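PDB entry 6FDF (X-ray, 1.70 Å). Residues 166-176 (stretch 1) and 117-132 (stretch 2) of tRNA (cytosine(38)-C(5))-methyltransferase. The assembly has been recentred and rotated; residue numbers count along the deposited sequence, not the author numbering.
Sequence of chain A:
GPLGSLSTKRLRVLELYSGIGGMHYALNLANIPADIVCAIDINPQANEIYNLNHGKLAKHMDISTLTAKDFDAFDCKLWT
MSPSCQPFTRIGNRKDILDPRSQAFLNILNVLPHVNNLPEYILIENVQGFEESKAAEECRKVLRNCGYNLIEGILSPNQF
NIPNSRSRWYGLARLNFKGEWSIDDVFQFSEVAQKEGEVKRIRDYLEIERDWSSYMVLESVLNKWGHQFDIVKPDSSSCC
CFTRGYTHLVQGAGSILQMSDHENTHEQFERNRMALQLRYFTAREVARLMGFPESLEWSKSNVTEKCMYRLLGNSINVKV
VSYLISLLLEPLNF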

# COMPACT_ATOMS: atom_id res chain seq x y z
N ARG A 166 4.42 8.36 -1.97
CA ARG A 166 3.36 7.40 -2.26
C ARG A 166 2.03 7.97 -1.78
O ARG A 166 1.47 7.50 -0.79
CB ARG A 166 3.68 6.05 -1.60
CG ARG A 166 2.85 4.86 -2.11
CD ARG A 166 3.36 3.55 -1.52
NE ARG A 166 2.67 2.38 -2.10
CZ ARG A 166 2.95 1.88 -3.30
NH1 ARG A 166 3.90 2.43 -4.05
NH2 ARG A 166 2.28 0.83 -3.76
N SER A 167 1.55 9.00 -2.47
CA SER A 167 0.32 9.66 -2.05
C SER A 167 -0.85 8.72 -2.25
O SER A 167 -1.02 8.12 -3.32
CB SER A 167 0.11 10.95 -2.84
OG SER A 167 1.13 11.89 -2.54
N ARG A 168 -1.66 8.57 -1.20
CA ARG A 168 -2.81 7.68 -1.23
C ARG A 168 -3.98 8.34 -0.53
O ARG A 168 -3.79 9.14 0.40
CB ARG A 168 -2.50 6.34 -0.55
CG ARG A 168 -1.43 5.52 -1.27
CD ARG A 168 -1.98 5.09 -2.62
NE ARG A 168 -1.15 4.09 -3.28
CZ ARG A 168 -0.28 4.35 -4.25
NH1 ARG A 168 0.41 3.35 -4.80
NH2 ARG A 168 -0.10 5.59 -4.68
N TRP A 169 -5.18 8.00 -0.97
CA TRP A 169 -6.41 8.38 -0.30
C TRP A 169 -6.74 7.37 0.79
O TRP A 169 -6.52 6.17 0.61
CB TRP A 169 -7.56 8.45 -1.31
CG TRP A 169 -8.90 8.80 -0.72
CD1 TRP A 169 -9.44 10.05 -0.60
CD2 TRP A 169 -9.88 7.88 -0.22
NE1 TRP A 169 -10.70 9.97 -0.03
CE2 TRP A 169 -10.99 8.65 0.21
CE3 TRP A 169 -9.93 6.49 -0.08
CZ2 TRP A 169 -12.13 8.08 0.77
CZ3 TRP A 169 -11.07 5.92 0.47
CH2 TRP A 169 -12.15 6.71 0.89
N TYR A 170 -7.25 7.86 1.91
CA TYR A 170 -7.69 7.02 3.01
C TYR A 170 -9.06 7.45 3.49
O TYR A 170 -9.32 8.65 3.65
CB TYR A 170 -6.72 7.08 4.20
CG TYR A 170 -5.32 6.64 3.86
CD1 TYR A 170 -4.94 5.32 3.99
CD2 TYR A 170 -4.37 7.58 3.46
CE1 TYR A 170 -3.65 4.92 3.71
CE2 TYR A 170 -3.08 7.19 3.17
CZ TYR A 170 -2.72 5.86 3.30
OH TYR A 170 -1.44 5.46 3.01
N GLY A 171 -9.93 6.47 3.71
CA GLY A 171 -11.21 6.70 4.36
C GLY A 171 -11.27 5.93 5.67
O GLY A 171 -11.02 4.73 5.69
N LEU A 172 -11.56 6.64 6.76
CA LEU A 172 -11.71 6.04 8.09
C LEU A 172 -13.15 6.26 8.52
O LEU A 172 -13.62 7.40 8.56
CB LEU A 172 -10.75 6.68 9.10
CG LEU A 172 -9.29 6.22 9.13
CD1 LEU A 172 -8.58 6.48 7.81
CD2 LEU A 172 -8.55 6.90 10.27
N ALA A 173 -13.84 5.17 8.87
CA ALA A 173 -15.27 5.24 9.20
C ALA A 173 -15.52 4.59 10.55
O ALA A 173 -15.06 3.48 10.79
CB ALA A 173 -16.13 4.56 8.12
N ARG A 174 -16.24 5.30 11.42
CA ARG A 174 -16.71 4.76 12.69
C ARG A 174 -18.23 4.74 12.70
O ARG A 174 -18.87 5.76 12.43
CB ARG A 174 -16.23 5.60 13.88
CG ARG A 174 -14.73 5.67 14.08
CD ARG A 174 -14.42 6.69 15.15
NE ARG A 174 -13.01 6.71 15.53
CZ ARG A 174 -12.46 7.68 16.26
NH1 ARG A 174 -11.16 7.64 16.55
NH2 ARG A 174 -13.20 8.70 16.69
N LEU A 175 -18.81 3.58 13.02
CA LEU A 175 -20.25 3.46 13.14
C LEU A 175 -20.77 4.25 14.34
O LEU A 175 -20.21 4.17 15.44
CB LEU A 175 -20.63 1.98 13.27
CG LEU A 175 -22.12 1.65 13.33
CD1 LEU A 175 -22.80 1.93 11.99
CD2 LEU A 175 -22.30 0.20 13.72
N ASN A 176 -21.85 5.01 14.11
CA ASN A 176 -22.58 5.72 15.17
C ASN A 176 -21.65 6.51 16.10
O ASN A 176 -21.73 6.42 17.33
CB ASN A 176 -23.45 4.75 15.98
CG ASN A 176 -24.49 4.05 15.13
OD1 ASN A 176 -24.76 2.86 15.31
ND2 ASN A 176 -25.11 4.79 14.21
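Stretch 2 (117-132) NLPEYILIENVQGFEE

Stretch 2 runs antiparallel to stretch 1. The strand that begins at Tyr 121 lies beside strand 168-175, with their N-to-C directions 158° apart and their axes approaching to 4.5 Å. Tyr 121 faces Arg 174, Leu 123 faces Leu 172 and Glu 125 faces Tyr 170; before the strand, Leu 118, Pro 119 and Glu 120 form a loop, and further on, Val 127 to Phe 130 make a type II turn leading into a 3-10 segment.

Backbone hydrogen bonds fix this register. Ile 122 N to Ala 173 O (3.0 Å) and Ala 173 N to Ile 122 O (2.9 Å) form one reciprocal pair; Ile 124 with Gly 171 and Asn 126 with Trp 169 form two more, and Leu 175 N reaches Glu 120 O at 2.9 Å.

Apolar packing falls on both faces. Alongside Tyr 170 and Glu 125, Leu 172 CD1 meets Leu 123 CD1 at 3.5 Å. On the other face, Ile 124 CG2 lies 3.6 Å from Trp 169 CZ3, at the indole's edge, while Phe 130 turns its edge to the indole face, the ring centroids 4.7 Å apart. Gly 171 leaves room for this indole: a CB there would clash with Trp 169 CH2. Beyond, small Ala 173 packs its CB 4.1 Å from Ile 122 CB.

The charged contact is partly solvent-mediated. Glu 125 OE2 and Arg 168 NE form a long salt bridge (3.7 Å), and water 3 joins the same two atoms; water 2 links OE2 to Tyr 170 OH. A carboxylate suits this place because it can accept from both waters while facing the guanidinium.

In the turn, Gly 129 has a positive phi, at which a CB would jam against the preceding carbonyl, and its N donates to Glu 131 OE1 (2.7 Å).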

# COMPACT_ATOMS: atom_id res chain seq x y z
N ASN A 117 -24.66 -7.58 11.71
CA ASN A 117 -23.97 -6.68 12.63
C ASN A 117 -22.99 -5.83 11.83
O ASN A 117 -21.91 -6.31 11.46
CB ASN A 117 -23.26 -7.45 13.73
CG ASN A 117 -24.20 -8.32 14.53
OD1 ASN A 117 -24.15 -9.55 14.45
ND2 ASN A 117 -25.07 -7.69 15.31
N LEU A 118 -23.38 -4.60 11.53
CA LEU A 118 -22.51 -3.69 10.80
C LEU A 118 -21.15 -3.61 11.51
O LEU A 118 -21.11 -3.53 12.74
CB LEU A 118 -23.13 -2.30 10.71
CG LEU A 118 -24.35 -2.11 9.83
CD1 LEU A 118 -24.97 -0.74 10.10
CD2 LEU A 118 -23.94 -2.23 8.37
N PRO A 119 -20.04 -3.64 10.77
CA PRO A 119 -18.74 -3.45 11.43
C PRO A 119 -18.69 -2.07 12.06
O PRO A 119 -19.20 -1.09 11.51
CB PRO A 119 -17.74 -3.60 10.28
CG PRO A 119 -18.52 -3.30 9.04
CD PRO A 119 -19.92 -3.80 9.31
N GLU A 120 -18.07 -1.99 13.23
CA GLU A 120 -17.99 -0.71 13.91
C GLU A 120 -16.91 0.18 13.32
O GLU A 120 -16.95 1.40 13.53
CB GLU A 120 -17.77 -0.94 15.41
CG GLU A 120 -18.99 -1.55 16.08
CD GLU A 120 -18.79 -1.81 17.56
OE1 GLU A 120 -17.69 -1.54 18.08
OE2 GLU A 120 -19.75 -2.29 18.21
N TYR A 121 -15.94 -0.40 12.61
CA TYR A 121 -14.84 0.37 12.04
C TYR A 121 -14.54 -0.14 10.64
O TYR A 121 -14.51 -1.36 10.41
CB TYR A 121 -13.58 0.28 12.90
CG TYR A 121 -13.82 0.70 14.33
CD1 TYR A 121 -14.32 -0.19 15.27
CD2 TYR A 121 -13.59 2.01 14.73
CE1 TYR A 121 -14.57 0.21 16.58
CE2 TYR A 121 -13.83 2.41 16.03
CZ TYR A 121 -14.31 1.51 16.94
OH TYR A 121 -14.55 1.91 18.23
N ILE A 122 -14.28 0.78 9.72
CA ILE A 122 -13.89 0.45 8.35
C ILE A 122 -12.73 1.34 7.95
O ILE A 122 -12.75 2.55 8.21
CB ILE A 122 -15.06 0.63 7.36
CG1 ILE A 122 -16.26 -0.22 7.79
CG2 ILE A 122 -14.62 0.28 5.95
CD1 ILE A 122 -17.49 0.04 6.95
N LEU A 123 -11.70 0.75 7.34
CA LEU A 123 -10.55 1.47 6.81
C LEU A 123 -10.45 1.17 5.33
O LEU A 123 -10.38 0.00 4.94
CB LEU A 123 -9.27 1.06 7.53
CG LEU A 123 -7.99 1.65 6.93
CD1 LEU A 123 -8.02 3.13 7.08
CD2 LEU A 123 -6.76 1.05 7.60
N ILE A 124 -10.46 2.22 4.50
CA ILE A 124 -10.37 2.10 3.05
C ILE A 124 -9.13 2.83 2.59
O ILE A 124 -8.89 3.97 3.01
CB ILE A 124 -11.63 2.67 2.37
CG1 ILE A 124 -12.89 2.06 2.98
CG2 ILE A 124 -11.60 2.39 0.87
CD1 ILE A 124 -14.16 2.67 2.43
N GLU A 125 -8.34 2.20 1.72
CA GLU A 125 -7.17 2.82 1.13
C GLU A 125 -7.28 2.76 -0.39
O GLU A 125 -7.75 1.76 -0.94
CB GLU A 125 -5.88 2.13 1.60
CG GLU A 125 -4.60 2.85 1.21
CD GLU A 125 -3.92 2.25 -0.01
OE1 GLU A 125 -4.51 1.36 -0.65
OE2 GLU A 125 -2.78 2.66 -0.30
N ASN A 126 -6.86 3.82 -1.08
CA ASN A 126 -6.92 3.80 -2.53
C ASN A 126 -5.93 4.82 -3.09
O ASN A 126 -5.27 5.54 -2.34
CB ASN A 126 -8.34 4.09 -3.03
CG ASN A 126 -8.70 3.25 -4.23
OD1 ASN A 126 -8.56 3.68 -5.37
ND2 ASN A 126 -9.15 2.02 -3.98
N VAL A 127 -5.83 4.86 -4.41
CA VAL A 127 -4.92 5.80 -5.07
C VAL A 127 -5.51 7.20 -5.04
O VAL A 127 -6.73 7.39 -4.95
CB VAL A 127 -4.62 5.36 -6.52
CG1 VAL A 127 -4.02 3.96 -6.54
CG2 VAL A 127 -5.88 5.42 -7.36
N GLN A 128 -4.63 8.19 -5.09
CA GLN A 128 -5.07 9.58 -5.22
C GLN A 128 -5.94 9.73 -6.46
O GLN A 128 -5.64 9.20 -7.53
CB GLN A 128 -3.85 10.50 -5.30
CG GLN A 128 -4.19 11.98 -5.33
CD GLN A 128 -2.96 12.85 -5.22
OE1 GLN A 128 -1.85 12.42 -5.53
NE2 GLN A 128 -3.15 14.09 -4.78
N GLY A 129 -7.02 10.48 -6.31
CA GLY A 129 -8.01 10.61 -7.35
C GLY A 129 -9.23 9.73 -7.15
O GLY A 129 -10.25 9.97 -7.80
N PHE A 130 -9.13 8.73 -6.28
CA PHE A 130 -10.33 8.01 -5.86
C PHE A 130 -11.37 8.98 -5.32
O PHE A 130 -12.58 8.80 -5.53
CB PHE A 130 -9.99 6.96 -4.81
CG PHE A 130 -11.19 6.20 -4.30
CD1 PHE A 130 -11.77 5.19 -5.06
CD2 PHE A 130 -11.76 6.50 -3.07
CE1 PHE A 130 -12.88 4.50 -4.60
CE2 PHE A 130 -12.87 5.81 -2.60
CZ PHE A 130 -13.42 4.80 -3.37
N GLU A 131 -10.92 10.04 -4.64
CA GLU A 131 -11.85 10.93 -3.95
C GLU A 131 -12.81 11.62 -4.91
O GLU A 131 -13.89 12.05 -4.48
CB GLU A 131 -11.10 11.98 -3.13
CG GLU A 131 -10.40 13.06 -3.94
CD GLU A 131 -9.10 12.59 -4.56
OE1 GLU A 131 -8.74 11.41 -4.39
OE2 GLU A 131 -8.43 13.42 -5.21
N GLU A 132 -12.46 11.73 -6.19
CA GLU A 132 -13.32 12.37 -7.17
C GLU A 132 -14.15 11.38 -7.97
O GLU A 132 -14.87 11.79 -8.89
CB GLU A 132 -12.47 13.22 -8.14
CG GLU A 132 -11.82 14.42 -7.49
CD GLU A 132 -10.98 15.22 -8.47
OE1 GLU A 132 -10.81 14.76 -9.62
OE2 GLU A 132 -10.51 16.31 -8.09
O HOH W 1 -17.86 2.82 15.96
O HOH W 2 -0.63 3.29 1.69
O HOH W 3 -1.04 1.72 -1.76
O HOH W 4 -2.02 7.66 -5.94